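Local coordinates for FBP protein (Leishmania major, PDB 5OEZ) that probably hydrolyses the 1-phosphate of fructose 1,6-bisphosphate in gluconeogenesis with the help of divalent metal ions, and binds AMP at a separate allosteric site, at residues 98-103 with 313-318; 279-284 with 309-314; 213-218 with 242-247; 263-268 with 326-331; 25-30 with 110-115. One frame throughout, in Å; residues are numbered along the deposited sequence.

Five contacts illustrate how ordinary packing lies at or beside the metal, sugar and nucleotide sites of one subunit of an allosteric enzyme. Contacts 1 and 2 share Arg313 and Leu314, have centres about 8 Å apart and lie at the manganese site, empty here, with Glu98 in the first and Glu284 in the second. Contacts 3 and 4 have centres about 9 Å apart in the C-terminal sheet, where Cys267 N probably bonds to Ser216 O at 3.0 Å; Asn218, Arg247 and Tyr268 belong to the fructose 6-phosphate site, also empty. Leu279 CD2 packs 3.7 Å from Tyr268 CE2, linking contacts 2 and 4. Contact 5, at the AMP site, has its centre about 21 Å from that of contact 1 and about 40 Å from that of contact 3.

Contact 1 of 5, residues 98-103 with 313-318; sequences EEEQMI and RLHQRT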
# COMPACT_ATOMS: atom_id res chain seq x y z
N GLU C 98 12.95 -13.43 24.23
CA GLU C 98 13.42 -14.66 23.61
C GLU C 98 14.85 -15.05 24.01
O GLU C 98 15.20 -16.23 23.91
CB GLU C 98 13.34 -14.55 22.09
CG GLU C 98 11.98 -14.08 21.54
CD GLU C 98 11.78 -14.35 20.05
OE1 GLU C 98 12.76 -14.65 19.33
OE2 GLU C 98 10.62 -14.26 19.58
N GLU C 99 15.63 -14.11 24.53
CA GLU C 99 17.04 -14.34 24.84
C GLU C 99 17.33 -14.49 26.34
O GLU C 99 16.68 -13.88 27.19
CB GLU C 99 17.86 -13.21 24.27
CG GLU C 99 17.54 -12.98 22.81
CD GLU C 99 18.51 -12.05 22.12
OE1 GLU C 99 19.30 -11.36 22.79
OE2 GLU C 99 18.49 -12.03 20.87
N GLU C 100 18.33 -15.31 26.65
CA GLU C 100 18.65 -15.57 28.05
C GLU C 100 19.36 -14.40 28.76
O GLU C 100 19.16 -14.20 29.95
CB GLU C 100 19.38 -16.90 28.24
CG GLU C 100 19.14 -17.55 29.62
CD GLU C 100 17.67 -17.88 29.98
OE1 GLU C 100 16.73 -17.63 29.20
OE2 GLU C 100 17.44 -18.40 31.10
N GLN C 101 20.15 -13.62 28.02
CA GLN C 101 20.90 -12.50 28.61
C GLN C 101 20.49 -11.18 28.00
O GLN C 101 19.98 -11.13 26.89
CB GLN C 101 22.40 -12.70 28.42
CG GLN C 101 23.00 -13.71 29.38
CD GLN C 101 24.49 -13.88 29.19
OE1 GLN C 101 25.12 -13.12 28.44
NE2 GLN C 101 25.07 -14.86 29.87
N MET C 102 20.77 -10.11 28.73
CA MET C 102 20.68 -8.76 28.21
C MET C 102 21.86 -8.44 27.29
O MET C 102 22.93 -9.04 27.38
CB MET C 102 20.62 -7.76 29.36
CG MET C 102 19.30 -7.79 30.12
SD MET C 102 19.29 -6.79 31.63
CE MET C 102 20.28 -7.84 32.68
N ILE C 103 21.63 -7.47 26.40
CA ILE C 103 22.67 -6.97 25.49
C ILE C 103 23.02 -5.55 25.90
O ILE C 103 22.14 -4.74 26.12
CB ILE C 103 22.17 -6.98 24.04
CG1 ILE C 103 21.99 -8.43 23.56
CG2 ILE C 103 23.14 -6.26 23.11
CD1 ILE C 103 21.03 -8.55 22.40
N ARG C 313 14.76 -11.46 39.35
CA ARG C 313 15.17 -12.34 38.25
C ARG C 313 14.74 -11.77 36.90
O ARG C 313 13.64 -11.30 36.77
CB ARG C 313 14.56 -13.71 38.46
CG ARG C 313 15.46 -14.66 39.21
CD ARG C 313 14.65 -15.90 39.45
NE ARG C 313 13.48 -15.57 40.24
CZ ARG C 313 12.26 -16.08 40.09
NH1 ARG C 313 11.96 -17.00 39.17
NH2 ARG C 313 11.31 -15.64 40.90
N LEU C 314 15.61 -11.81 35.91
CA LEU C 314 15.30 -11.30 34.59
C LEU C 314 14.06 -11.97 33.97
O LEU C 314 13.23 -11.28 33.35
CB LEU C 314 16.54 -11.44 33.72
CG LEU C 314 16.55 -11.13 32.24
CD1 LEU C 314 16.30 -9.64 32.06
CD2 LEU C 314 17.85 -11.58 31.58
N HIS C 315 13.89 -13.26 34.22
CA HIS C 315 12.81 -14.07 33.63
C HIS C 315 11.75 -14.50 34.63
O HIS C 315 11.05 -15.48 34.42
CB HIS C 315 13.45 -15.28 32.97
CG HIS C 315 14.17 -14.92 31.71
ND1 HIS C 315 13.58 -14.25 30.66
CD2 HIS C 315 15.45 -15.12 31.36
CE1 HIS C 315 14.47 -14.07 29.71
NE2 HIS C 315 15.62 -14.59 30.10
N GLN C 316 11.57 -13.71 35.69
CA GLN C 316 10.60 -14.04 36.72
C GLN C 316 9.17 -13.84 36.19
O GLN C 316 8.94 -13.08 35.24
CB GLN C 316 10.90 -13.28 38.02
CG GLN C 316 9.98 -12.15 38.43
CD GLN C 316 10.53 -11.38 39.63
OE1 GLN C 316 11.72 -11.06 39.69
NE2 GLN C 316 9.67 -11.10 40.60
N ARG C 317 8.23 -14.55 36.80
CA ARG C 317 6.86 -14.60 36.32
C ARG C 317 5.85 -14.29 37.39
O ARG C 317 6.18 -14.24 38.58
CB ARG C 317 6.55 -15.98 35.82
CG ARG C 317 7.46 -16.43 34.71
CD ARG C 317 6.90 -17.69 34.10
NE ARG C 317 7.77 -18.15 33.02
CZ ARG C 317 7.44 -18.46 31.77
NH1 ARG C 317 6.19 -18.38 31.35
NH2 ARG C 317 8.38 -18.90 30.92
N THR C 318 4.63 -14.04 36.94
CA THR C 318 3.53 -13.66 37.81
C THR C 318 2.20 -14.00 37.13
O THR C 318 2.12 -13.89 35.92
CB THR C 318 3.58 -12.13 38.16
OG1 THR C 318 2.43 -11.75 38.92
CG2 THR C 318 3.65 -11.25 36.91
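His315 and Leu314, the two middle residues of a type I beta turn from Arg313 to Gln316, carry this meeting of two loops, one from each half of the subunit. The imidazole presents its edge: NE2 gives a weak hydrogen bond to Glu99 O, 3.2 Å long and bent to 125° at the hydrogen. Beside it comes the carboxylate of Glu100, its plane turned 21° from that of the ring; OE1 stands 3.4 Å from His315 NE2, but the angle is too poor for a bond. Glu100 CG lies anti to the backbone N (chi1 -151°), and a bend at chi2 turns the chain back to the histidine. Leu314 supplies the apolar half. Its CD2 rests 3.4 Å from Glu100 O, while CD1 meets Met102 CG at 4.0 Å, the two side chains sliding past each other in opposite directions.

Farther out, Tyr283 meets the His315 ring and Phe116 packs against both Leu314 and Met102. Glu98, at the start of the segment, belongs to the manganese site, which is empty here, and Glu99 is tied elsewhere by a salt bridge to Lys82. Within the turn, a side chain closes on the backbone: Arg313 N donates to Gln316 OE1 at 3.1 Å.

Contact 2 of 5, residues 279-284 with 309-314; sequences LRLLYE and QSITRL
Leu281 and Tyr283 leave the first turn of helix 281-294 differently, CG of Leu281 anti to the backbone N (chi1 -178°) and CG of Tyr283 anti to the carbonyl carbon (chi1 -54°). Their contacts fasten the start of this helix to the loop before strand 317-323. Leu281 crosses Ile311 at a slant, Leu281 CD2 lying 3.8 Å from Ile311 CG1. Leu282 CD2 lies 4.0 Å from Ile311 CG1 and Leu282 CD1 3.9 Å from Leu314 CD1, both crossings near a right angle. The phenol oxygen of Tyr283, a residue beside Glu97 of the metal site, comes obliquely against the branch of Leu314, OH 3.1 Å from its CD1 and 3.2 Å from its CG.

A water accepts from Leu282 N at 3.1 Å and donates to Leu314 O at 2.7 Å. Arg280 N, at the N-cap, donates to Glu284 OE1 of the empty manganese site from the anti side, 29° out of the carboxylate plane. The chemistry implies a largely apolar join in which one water serves two backbone groups.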
# COMPACT_ATOMS: atom_id res chain seq x y z
N LEU C 279 2.86 -15.17 32.78
CA LEU C 279 3.46 -14.03 32.17
C LEU C 279 4.74 -13.62 32.86
O LEU C 279 4.85 -13.66 34.09
CB LEU C 279 2.50 -12.85 32.15
CG LEU C 279 1.18 -12.97 31.40
CD1 LEU C 279 0.59 -11.59 31.19
CD2 LEU C 279 1.32 -13.71 30.08
N ARG C 280 5.70 -13.25 32.03
CA ARG C 280 6.95 -12.68 32.48
C ARG C 280 6.74 -11.23 32.94
O ARG C 280 6.08 -10.46 32.25
CB ARG C 280 8.00 -12.73 31.37
CG ARG C 280 8.74 -14.04 31.38
CD ARG C 280 9.71 -14.23 30.20
NE ARG C 280 9.60 -15.59 29.55
CZ ARG C 280 8.60 -16.00 28.75
NH1 ARG C 280 7.59 -15.19 28.48
NH2 ARG C 280 8.59 -17.23 28.21
N LEU C 281 7.25 -10.91 34.12
CA LEU C 281 7.10 -9.59 34.74
C LEU C 281 7.69 -8.43 33.92
O LEU C 281 6.98 -7.49 33.60
CB LEU C 281 7.75 -9.59 36.12
CG LEU C 281 7.66 -8.32 36.94
CD1 LEU C 281 6.22 -8.00 37.26
CD2 LEU C 281 8.45 -8.47 38.21
N LEU C 282 8.97 -8.52 33.58
CA LEU C 282 9.66 -7.43 32.90
C LEU C 282 9.19 -7.17 31.47
O LEU C 282 9.03 -6.02 31.06
CB LEU C 282 11.15 -7.69 32.83
CG LEU C 282 12.00 -7.25 34.02
CD1 LEU C 282 13.47 -7.48 33.71
CD2 LEU C 282 11.79 -5.79 34.38
N TYR C 283 8.99 -8.25 30.73
CA TYR C 283 8.75 -8.16 29.30
C TYR C 283 7.28 -7.92 28.93
O TYR C 283 7.02 -7.34 27.87
CB TYR C 283 9.25 -9.42 28.62
CG TYR C 283 10.70 -9.75 28.91
CD1 TYR C 283 11.73 -9.12 28.22
CD2 TYR C 283 11.03 -10.70 29.85
CE1 TYR C 283 13.06 -9.43 28.49
CE2 TYR C 283 12.35 -11.02 30.12
CZ TYR C 283 13.36 -10.38 29.43
OH TYR C 283 14.66 -10.70 29.71
N GLU C 284 6.34 -8.37 29.77
CA GLU C 284 4.90 -8.38 29.46
C GLU C 284 4.04 -7.78 30.57
O GLU C 284 3.32 -6.82 30.34
CB GLU C 284 4.41 -9.82 29.20
CG GLU C 284 5.13 -10.53 28.06
CD GLU C 284 4.91 -12.04 28.02
OE1 GLU C 284 4.65 -12.67 29.07
OE2 GLU C 284 5.00 -12.62 26.91
N GLN C 309 5.94 -5.06 42.65
CA GLN C 309 6.76 -6.27 42.87
C GLN C 309 8.23 -5.99 42.61
O GLN C 309 8.58 -5.27 41.67
CB GLN C 309 6.32 -7.42 41.97
CG GLN C 309 4.92 -7.93 42.27
CD GLN C 309 4.46 -8.98 41.26
OE1 GLN C 309 5.27 -9.57 40.54
NE2 GLN C 309 3.15 -9.23 41.22
N SER C 310 9.09 -6.57 43.45
CA SER C 310 10.54 -6.49 43.25
C SER C 310 10.98 -7.40 42.10
O SER C 310 10.45 -8.50 41.94
CB SER C 310 11.29 -6.89 44.52
OG SER C 310 11.03 -5.99 45.57
N ILE C 311 11.94 -6.93 41.32
CA ILE C 311 12.59 -7.75 40.31
C ILE C 311 13.79 -8.44 40.96
O ILE C 311 14.78 -7.79 41.31
CB ILE C 311 12.99 -6.93 39.06
CG1 ILE C 311 11.73 -6.49 38.30
CG2 ILE C 311 13.89 -7.74 38.14
CD1 ILE C 311 11.47 -5.00 38.34
N THR C 312 13.67 -9.74 41.15
CA THR C 312 14.76 -10.59 41.65
C THR C 312 15.46 -11.29 40.47
O THR C 312 16.62 -11.66 40.59
CB THR C 312 14.20 -11.67 42.63
OG1 THR C 312 13.43 -12.64 41.91
CG2 THR C 312 13.28 -11.04 43.69
N ARG C 313 14.76 -11.46 39.35
CA ARG C 313 15.17 -12.34 38.25
C ARG C 313 14.74 -11.77 36.90
O ARG C 313 13.64 -11.30 36.77
CB ARG C 313 14.56 -13.71 38.46
CG ARG C 313 15.46 -14.66 39.21
CD ARG C 313 14.65 -15.90 39.45
NE ARG C 313 13.48 -15.57 40.24
CZ ARG C 313 12.26 -16.08 40.09
NH1 ARG C 313 11.96 -17.00 39.17
NH2 ARG C 313 11.31 -15.64 40.90
N LEU C 314 15.61 -11.81 35.91
CA LEU C 314 15.30 -11.30 34.59
C LEU C 314 14.06 -11.97 33.97
O LEU C 314 13.23 -11.28 33.35
CB LEU C 314 16.54 -11.44 33.72
CG LEU C 314 16.55 -11.13 32.24
CD1 LEU C 314 16.30 -9.64 32.06
CD2 LEU C 314 17.85 -11.58 31.58
O HOH W 1 10.52 -11.25 33.65

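Contact 3 of 5, residues 213-218 with 242-247; sequences SIYSVN and TRYSAR
Ser213 O begins an alternating set of parallel-strand bonds by accepting Ser245 N at 3.0 Å, nearly straight at 170°. The same oxygen takes a second donor, a water that also touches Ser245 OG. Tyr215 N donates to Ser245 O at 3.0 Å, almost along the C=O axis, and Tyr215 O receives Arg247 N at 3.2 Å. A side chain continues the series: with OG anti to its backbone N (chi1 -165°), Ser216 donates from OG to Arg247 O at 2.6 Å. Ala246 N, which points off the other edge, is satisfied by Asn218 OD1 of a neighbouring subunit, and Ala246 O accepts Arg247 NH1 at 2.8 Å, from above the carbonyl plane.

Two aromatic rings lie on the side of the sheet facing helix 227-238. Ala246 CB lies over one face of Tyr215, 4.1 Å from the ring centroid, and Ser213 CB lies over a face of Tyr244, 3.9 Å from its centroid. The phenol groups have outside partners, Glu219 for Tyr215 and Glu327 for Tyr244. Strand 214-216, that helix, against which both tyrosines pack, and strand 245-246 make a beta-alpha-beta crossover, whose strand ends lead to Asn218 and Arg247 of the fructose 6-phosphate site.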
# COMPACT_ATOMS: atom_id res chain seq x y z
N SER C 213 -19.31 -5.89 31.92
CA SER C 213 -19.55 -7.33 32.12
C SER C 213 -18.95 -8.23 31.03
O SER C 213 -19.67 -8.94 30.32
CB SER C 213 -21.04 -7.59 32.23
OG SER C 213 -21.58 -6.88 33.33
N ILE C 214 -17.63 -8.18 30.88
CA ILE C 214 -16.89 -9.04 29.96
C ILE C 214 -15.71 -9.61 30.73
O ILE C 214 -14.98 -8.87 31.39
CB ILE C 214 -16.34 -8.28 28.72
CG1 ILE C 214 -17.48 -7.63 27.94
CG2 ILE C 214 -15.59 -9.24 27.80
CD1 ILE C 214 -17.01 -6.72 26.81
N TYR C 215 -15.51 -10.92 30.61
CA TYR C 215 -14.36 -11.58 31.19
C TYR C 215 -13.62 -12.38 30.13
O TYR C 215 -14.22 -12.94 29.21
CB TYR C 215 -14.76 -12.45 32.40
CG TYR C 215 -15.47 -13.72 32.11
CD1 TYR C 215 -16.85 -13.74 31.88
CD2 TYR C 215 -14.79 -14.94 32.08
CE1 TYR C 215 -17.52 -14.93 31.62
CE2 TYR C 215 -15.46 -16.14 31.82
CZ TYR C 215 -16.83 -16.13 31.58
OH TYR C 215 -17.51 -17.31 31.30
N SER C 216 -12.31 -12.45 30.31
CA SER C 216 -11.39 -13.02 29.34
C SER C 216 -10.42 -13.93 30.09
O SER C 216 -9.52 -13.47 30.81
CB SER C 216 -10.69 -11.88 28.59
OG SER C 216 -10.04 -12.32 27.41
N VAL C 217 -10.62 -15.24 29.92
CA VAL C 217 -9.76 -16.28 30.50
C VAL C 217 -9.91 -17.57 29.69
O VAL C 217 -10.89 -17.74 28.98
CB VAL C 217 -10.12 -16.50 31.99
CG1 VAL C 217 -11.47 -17.21 32.12
CG2 VAL C 217 -9.03 -17.26 32.72
N ASN C 218 -8.90 -18.43 29.73
CA ASN C 218 -8.97 -19.77 29.11
C ASN C 218 -9.62 -20.80 30.07
O ASN C 218 -8.92 -21.37 30.89
CB ASN C 218 -7.57 -20.26 28.72
CG ASN C 218 -7.58 -21.62 28.01
OD1 ASN C 218 -8.63 -22.27 27.82
ND2 ASN C 218 -6.42 -22.04 27.59
N THR C 242 -26.32 -9.99 37.19
CA THR C 242 -25.53 -9.41 36.11
C THR C 242 -25.07 -10.48 35.11
O THR C 242 -24.35 -11.41 35.48
CB THR C 242 -24.29 -8.68 36.67
OG1 THR C 242 -24.68 -7.85 37.77
CG2 THR C 242 -23.58 -7.80 35.63
N ARG C 243 -25.48 -10.34 33.85
CA ARG C 243 -25.05 -11.26 32.79
C ARG C 243 -23.69 -10.84 32.24
O ARG C 243 -23.48 -9.67 31.97
CB ARG C 243 -26.08 -11.31 31.65
CG ARG C 243 -27.45 -11.84 32.08
CD ARG C 243 -27.54 -13.37 32.09
NE ARG C 243 -26.60 -13.99 33.02
CZ ARG C 243 -26.74 -14.04 34.35
NH1 ARG C 243 -27.79 -13.50 34.97
NH2 ARG C 243 -25.79 -14.65 35.08
N TYR C 244 -22.80 -11.82 32.06
CA TYR C 244 -21.43 -11.60 31.57
C TYR C 244 -21.20 -12.27 30.22
O TYR C 244 -21.73 -13.34 29.98
CB TYR C 244 -20.42 -12.16 32.58
CG TYR C 244 -20.08 -11.21 33.71
CD1 TYR C 244 -20.93 -11.06 34.82
CD2 TYR C 244 -18.92 -10.46 33.68
CE1 TYR C 244 -20.61 -10.18 35.85
CE2 TYR C 244 -18.59 -9.60 34.71
CZ TYR C 244 -19.44 -9.45 35.78
OH TYR C 244 -19.07 -8.57 36.79
N SER C 245 -20.41 -11.63 29.35
CA SER C 245 -19.95 -12.22 28.10
C SER C 245 -18.52 -12.66 28.25
O SER C 245 -17.72 -11.95 28.85
CB SER C 245 -19.95 -11.19 26.96
OG SER C 245 -21.25 -10.79 26.64
N ALA C 246 -18.19 -13.79 27.63
CA ALA C 246 -16.83 -14.32 27.57
C ALA C 246 -16.20 -14.04 26.18
O ALA C 246 -16.86 -14.20 25.15
CB ALA C 246 -16.84 -15.80 27.87
N ARG C 247 -14.95 -13.57 26.19
CA ARG C 247 -14.12 -13.40 24.99
C ARG C 247 -12.70 -13.83 25.34
O ARG C 247 -12.15 -13.34 26.31
CB ARG C 247 -14.08 -11.93 24.54
CG ARG C 247 -15.40 -11.35 24.07
CD ARG C 247 -15.82 -12.00 22.78
NE ARG C 247 -17.04 -11.42 22.24
CZ ARG C 247 -18.29 -11.76 22.58
NH1 ARG C 247 -18.54 -12.69 23.50
NH2 ARG C 247 -19.31 -11.15 21.98
O HOH W 2 -21.60 -8.18 28.34

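Contact 4 of 5, residues 263-268 with 326-331; sequences GGIFCY and QEVDLC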
# COMPACT_ATOMS: atom_id res chain seq x y z
N GLY C 263 -13.56 -2.18 28.30
CA GLY C 263 -13.69 -2.55 29.71
C GLY C 263 -13.79 -4.06 29.88
O GLY C 263 -13.86 -4.81 28.90
N GLY C 264 -13.79 -4.49 31.14
CA GLY C 264 -13.85 -5.90 31.48
C GLY C 264 -12.67 -6.32 32.33
O GLY C 264 -12.02 -5.50 33.00
N ILE C 265 -12.41 -7.62 32.31
CA ILE C 265 -11.30 -8.21 33.04
C ILE C 265 -10.59 -9.21 32.15
O ILE C 265 -11.22 -9.98 31.42
CB ILE C 265 -11.75 -8.85 34.41
CG1 ILE C 265 -10.52 -9.16 35.27
CG2 ILE C 265 -12.60 -10.09 34.21
CD1 ILE C 265 -10.84 -9.47 36.73
N PHE C 266 -9.25 -9.19 32.24
CA PHE C 266 -8.39 -10.19 31.64
C PHE C 266 -7.62 -10.92 32.74
O PHE C 266 -6.98 -10.26 33.56
CB PHE C 266 -7.41 -9.52 30.67
CG PHE C 266 -6.43 -10.46 30.05
CD1 PHE C 266 -6.84 -11.35 29.06
CD2 PHE C 266 -5.11 -10.51 30.51
CE1 PHE C 266 -5.95 -12.26 28.51
CE2 PHE C 266 -4.22 -11.43 29.98
CZ PHE C 266 -4.64 -12.31 28.98
N CYS C 267 -7.62 -12.25 32.71
CA CYS C 267 -6.96 -13.07 33.76
C CYS C 267 -6.07 -14.16 33.20
O CYS C 267 -6.44 -14.86 32.26
CB CYS C 267 -7.99 -13.74 34.64
SG CYS C 267 -9.14 -12.65 35.46
N TYR C 268 -4.86 -14.23 33.74
CA TYR C 268 -4.05 -15.45 33.69
C TYR C 268 -3.81 -15.84 35.14
O TYR C 268 -2.81 -15.43 35.73
CB TYR C 268 -2.72 -15.29 33.00
CG TYR C 268 -2.71 -15.34 31.49
CD1 TYR C 268 -3.02 -16.51 30.80
CD2 TYR C 268 -2.31 -14.23 30.75
CE1 TYR C 268 -2.99 -16.55 29.40
CE2 TYR C 268 -2.26 -14.26 29.36
CZ TYR C 268 -2.61 -15.42 28.69
OH TYR C 268 -2.56 -15.45 27.31
N GLN C 326 -13.65 -1.96 39.16
CA GLN C 326 -14.67 -2.69 39.91
C GLN C 326 -14.71 -4.18 39.57
O GLN C 326 -15.04 -4.98 40.42
CB GLN C 326 -16.04 -2.06 39.74
CG GLN C 326 -16.13 -0.68 40.39
CD GLN C 326 -17.47 -0.00 40.19
OE1 GLN C 326 -18.42 -0.59 39.66
NE2 GLN C 326 -17.56 1.24 40.63
N GLU C 327 -14.34 -4.55 38.34
CA GLU C 327 -14.28 -5.97 37.98
C GLU C 327 -13.11 -6.68 38.64
O GLU C 327 -13.26 -7.80 39.12
CB GLU C 327 -14.19 -6.15 36.45
CG GLU C 327 -15.33 -5.54 35.65
CD GLU C 327 -16.70 -6.11 35.97
OE1 GLU C 327 -16.80 -7.28 36.45
OE2 GLU C 327 -17.70 -5.40 35.72
N VAL C 328 -11.95 -6.03 38.69
CA VAL C 328 -10.79 -6.55 39.43
C VAL C 328 -11.08 -6.62 40.94
O VAL C 328 -10.65 -7.57 41.58
CB VAL C 328 -9.50 -5.76 39.16
CG1 VAL C 328 -8.35 -6.26 40.03
CG2 VAL C 328 -9.12 -5.90 37.71
N ASP C 329 -11.79 -5.64 41.50
CA ASP C 329 -12.22 -5.68 42.94
C ASP C 329 -13.13 -6.88 43.24
O ASP C 329 -12.95 -7.51 44.27
CB ASP C 329 -12.94 -4.40 43.38
CG ASP C 329 -12.03 -3.16 43.42
OD1 ASP C 329 -10.79 -3.30 43.44
OD2 ASP C 329 -12.56 -2.03 43.39
N LEU C 330 -14.06 -7.19 42.34
CA LEU C 330 -14.96 -8.33 42.54
C LEU C 330 -14.16 -9.64 42.54
O LEU C 330 -14.39 -10.49 43.38
CB LEU C 330 -16.05 -8.36 41.46
CG LEU C 330 -17.04 -9.54 41.50
CD1 LEU C 330 -17.89 -9.45 42.75
CD2 LEU C 330 -17.93 -9.59 40.26
N CYS C 331 -13.21 -9.75 41.62
CA CYS C 331 -12.31 -10.89 41.52
C CYS C 331 -11.49 -11.06 42.80
O CYS C 331 -11.42 -12.14 43.36
CB CYS C 331 -11.39 -10.72 40.31
SG CYS C 331 -10.21 -12.05 39.98
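Ile265 reaches from strand 265-268 to segment 326-331 of helix 325-338, and the tight part of the contact gathers at its terminal methyl. CG1 is anti to the backbone N (chi1 -167°), and the CD1 beyond it lies 3.8 Å from both Glu327 O and Cys331 CB. Separations are slightly wider elsewhere: Ile265 CD1 is 4.1 Å from Val328 CG2, and toward the backbone Glu327 CB stands 4.2 Å from Ile265 CB and 4.1 Å from Gly264 O. Every touching residue is buried, so there is no solvent side, and no hydrogen bond crosses. The polar end of Glu327 is engaged elsewhere, with OE1 bonded to Tyr244 OH and OE2 to Arg212 N.

The short strand and helix axes approach to 9.0 Å, 42° apart. Gly263, with positive phi, closes helix 252-262 and leads into the strand, which runs between strands 214-216 and 317-323. Phe266, turned to the other face, packs on helix 252-262, whereas on the face of Ile265 helix 325-338 lies beside helix 227-238, whose Tyr232 touches both Ile265 and Cys331.

Contact 5 of 5, residues 25-30 with 110-115; sequences RGDFTL and RGDYLI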
# COMPACT_ATOMS: atom_id res chain seq x y z
N ARG C 25 16.85 17.01 25.57
CA ARG C 25 17.92 16.15 25.06
C ARG C 25 17.52 15.36 23.81
O ARG C 25 18.32 15.25 22.88
CB ARG C 25 18.43 15.23 26.17
CG ARG C 25 19.64 14.32 25.78
CD ARG C 25 21.09 14.82 25.91
NE ARG C 25 22.01 13.67 25.83
CZ ARG C 25 22.37 13.02 24.71
NH1 ARG C 25 21.92 13.37 23.51
NH2 ARG C 25 23.22 11.99 24.81
N GLY C 26 16.31 14.80 23.81
CA GLY C 26 15.74 14.15 22.61
C GLY C 26 16.02 12.66 22.46
O GLY C 26 15.71 12.08 21.42
N ASP C 27 16.61 12.04 23.48
CA ASP C 27 16.83 10.60 23.50
C ASP C 27 15.52 9.83 23.30
O ASP C 27 15.47 8.86 22.56
CB ASP C 27 17.47 10.15 24.83
CG ASP C 27 19.00 10.20 24.81
OD1 ASP C 27 19.56 11.16 24.23
OD2 ASP C 27 19.64 9.28 25.39
N PHE C 28 14.45 10.29 23.93
CA PHE C 28 13.19 9.57 23.92
C PHE C 28 12.56 9.57 22.52
O PHE C 28 11.97 8.57 22.08
CB PHE C 28 12.21 10.12 24.97
CG PHE C 28 10.97 9.27 25.15
CD1 PHE C 28 11.08 7.97 25.60
CD2 PHE C 28 9.71 9.77 24.87
CE1 PHE C 28 9.95 7.18 25.75
CE2 PHE C 28 8.58 8.99 25.01
CZ PHE C 28 8.70 7.69 25.46
N THR C 29 12.67 10.69 21.82
CA THR C 29 12.22 10.81 20.45
C THR C 29 12.92 9.79 19.56
O THR C 29 12.26 9.10 18.77
CB THR C 29 12.46 12.24 19.95
OG1 THR C 29 11.68 13.14 20.74
CG2 THR C 29 12.03 12.42 18.49
N LEU C 30 14.24 9.70 19.67
CA LEU C 30 15.00 8.74 18.87
C LEU C 30 14.60 7.31 19.20
O LEU C 30 14.46 6.49 18.30
CB LEU C 30 16.51 8.94 19.01
CG LEU C 30 17.11 10.29 18.59
CD1 LEU C 30 18.63 10.22 18.57
CD2 LEU C 30 16.59 10.75 17.24
N ARG C 110 26.00 4.60 23.15
CA ARG C 110 25.32 4.16 24.38
C ARG C 110 24.48 5.28 25.00
O ARG C 110 25.02 6.28 25.43
CB ARG C 110 26.37 3.65 25.38
CG ARG C 110 25.81 3.05 26.67
CD ARG C 110 26.92 2.49 27.54
NE ARG C 110 27.53 1.30 26.94
CZ ARG C 110 28.69 0.74 27.32
NH1 ARG C 110 29.42 1.26 28.32
NH2 ARG C 110 29.14 -0.34 26.68
N GLY C 111 23.16 5.10 25.04
CA GLY C 111 22.23 6.05 25.69
C GLY C 111 21.95 5.67 27.14
O GLY C 111 22.75 4.98 27.76
N ASP C 112 20.80 6.11 27.66
CA ASP C 112 20.49 5.97 29.10
C ASP C 112 19.17 5.24 29.39
O ASP C 112 18.70 5.22 30.53
CB ASP C 112 20.58 7.35 29.82
CG ASP C 112 19.84 8.47 29.09
OD1 ASP C 112 19.06 8.21 28.14
OD2 ASP C 112 20.07 9.63 29.48
N TYR C 113 18.59 4.60 28.37
CA TYR C 113 17.37 3.81 28.56
C TYR C 113 17.67 2.32 28.64
O TYR C 113 18.52 1.80 27.92
CB TYR C 113 16.35 4.11 27.44
CG TYR C 113 15.76 5.49 27.56
CD1 TYR C 113 15.01 5.85 28.67
CD2 TYR C 113 15.94 6.43 26.55
CE1 TYR C 113 14.45 7.11 28.78
CE2 TYR C 113 15.39 7.70 26.66
CZ TYR C 113 14.64 8.04 27.78
OH TYR C 113 14.09 9.30 27.90
N LEU C 114 16.96 1.63 29.54
CA LEU C 114 16.93 0.17 29.60
C LEU C 114 15.60 -0.22 29.00
O LEU C 114 14.57 0.26 29.47
CB LEU C 114 17.01 -0.34 31.04
CG LEU C 114 18.28 -0.06 31.86
CD1 LEU C 114 18.26 1.32 32.48
CD2 LEU C 114 18.45 -1.11 32.96
N ILE C 115 15.59 -1.08 27.99
CA ILE C 115 14.34 -1.46 27.33
C ILE C 115 14.19 -2.97 27.30
O ILE C 115 15.12 -3.69 26.94
CB ILE C 115 14.18 -0.82 25.94
CG1 ILE C 115 12.87 -1.26 25.30
CG2 ILE C 115 15.34 -1.14 25.02
CD1 ILE C 115 12.38 -0.32 24.21
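Tyr113 and Phe28 meet with their side chains crossing at about a right angle. Phe28 N lies at the edge of the tyrosine ring, near its plane. One face of that ring has the carboxylate oxygen of its own neighbour, Asp112 OD1, above it and offset toward the rim. Asp27 CB comes in obliquely, 3.7 Å from Tyr113 CE2. The phenol oxygen ends beside the first turn of helix 27-47, where Tyr113 OH lies 3.6 Å from Phe28 CB; Phe28 CG, anti to the backbone N (chi1 -171°), leads to a ring whose CD1 is 4.2 Å from Tyr113 CZ. The third flat group, the poorly ordered guanidinium of Arg25, carries Asp27 OD1 over one face, with charge attraction but no N-H directed at it.

The striking polar feature is a pair of acceptors: Asp27 OD2 and Asp112 OD1 stand 3.0 Å apart, their carboxylate planes turned by 59°. Such closeness may raise the affinity of one group for a proton, although Arg25 and a long, weak ion pair of Asp112 with Arg140 could offset the repulsion. Near a subunit boundary, Arg110 O accepts a hydrogen bond from His23 of a neighbouring subunit. Arg25, Gly26, Asp27, Phe28, Thr29 and Tyr113 bind AMP, so this helix start against a strand forms part of the allosteric nucleotide site of the fructose-1,6-bisphosphatase fold, empty here.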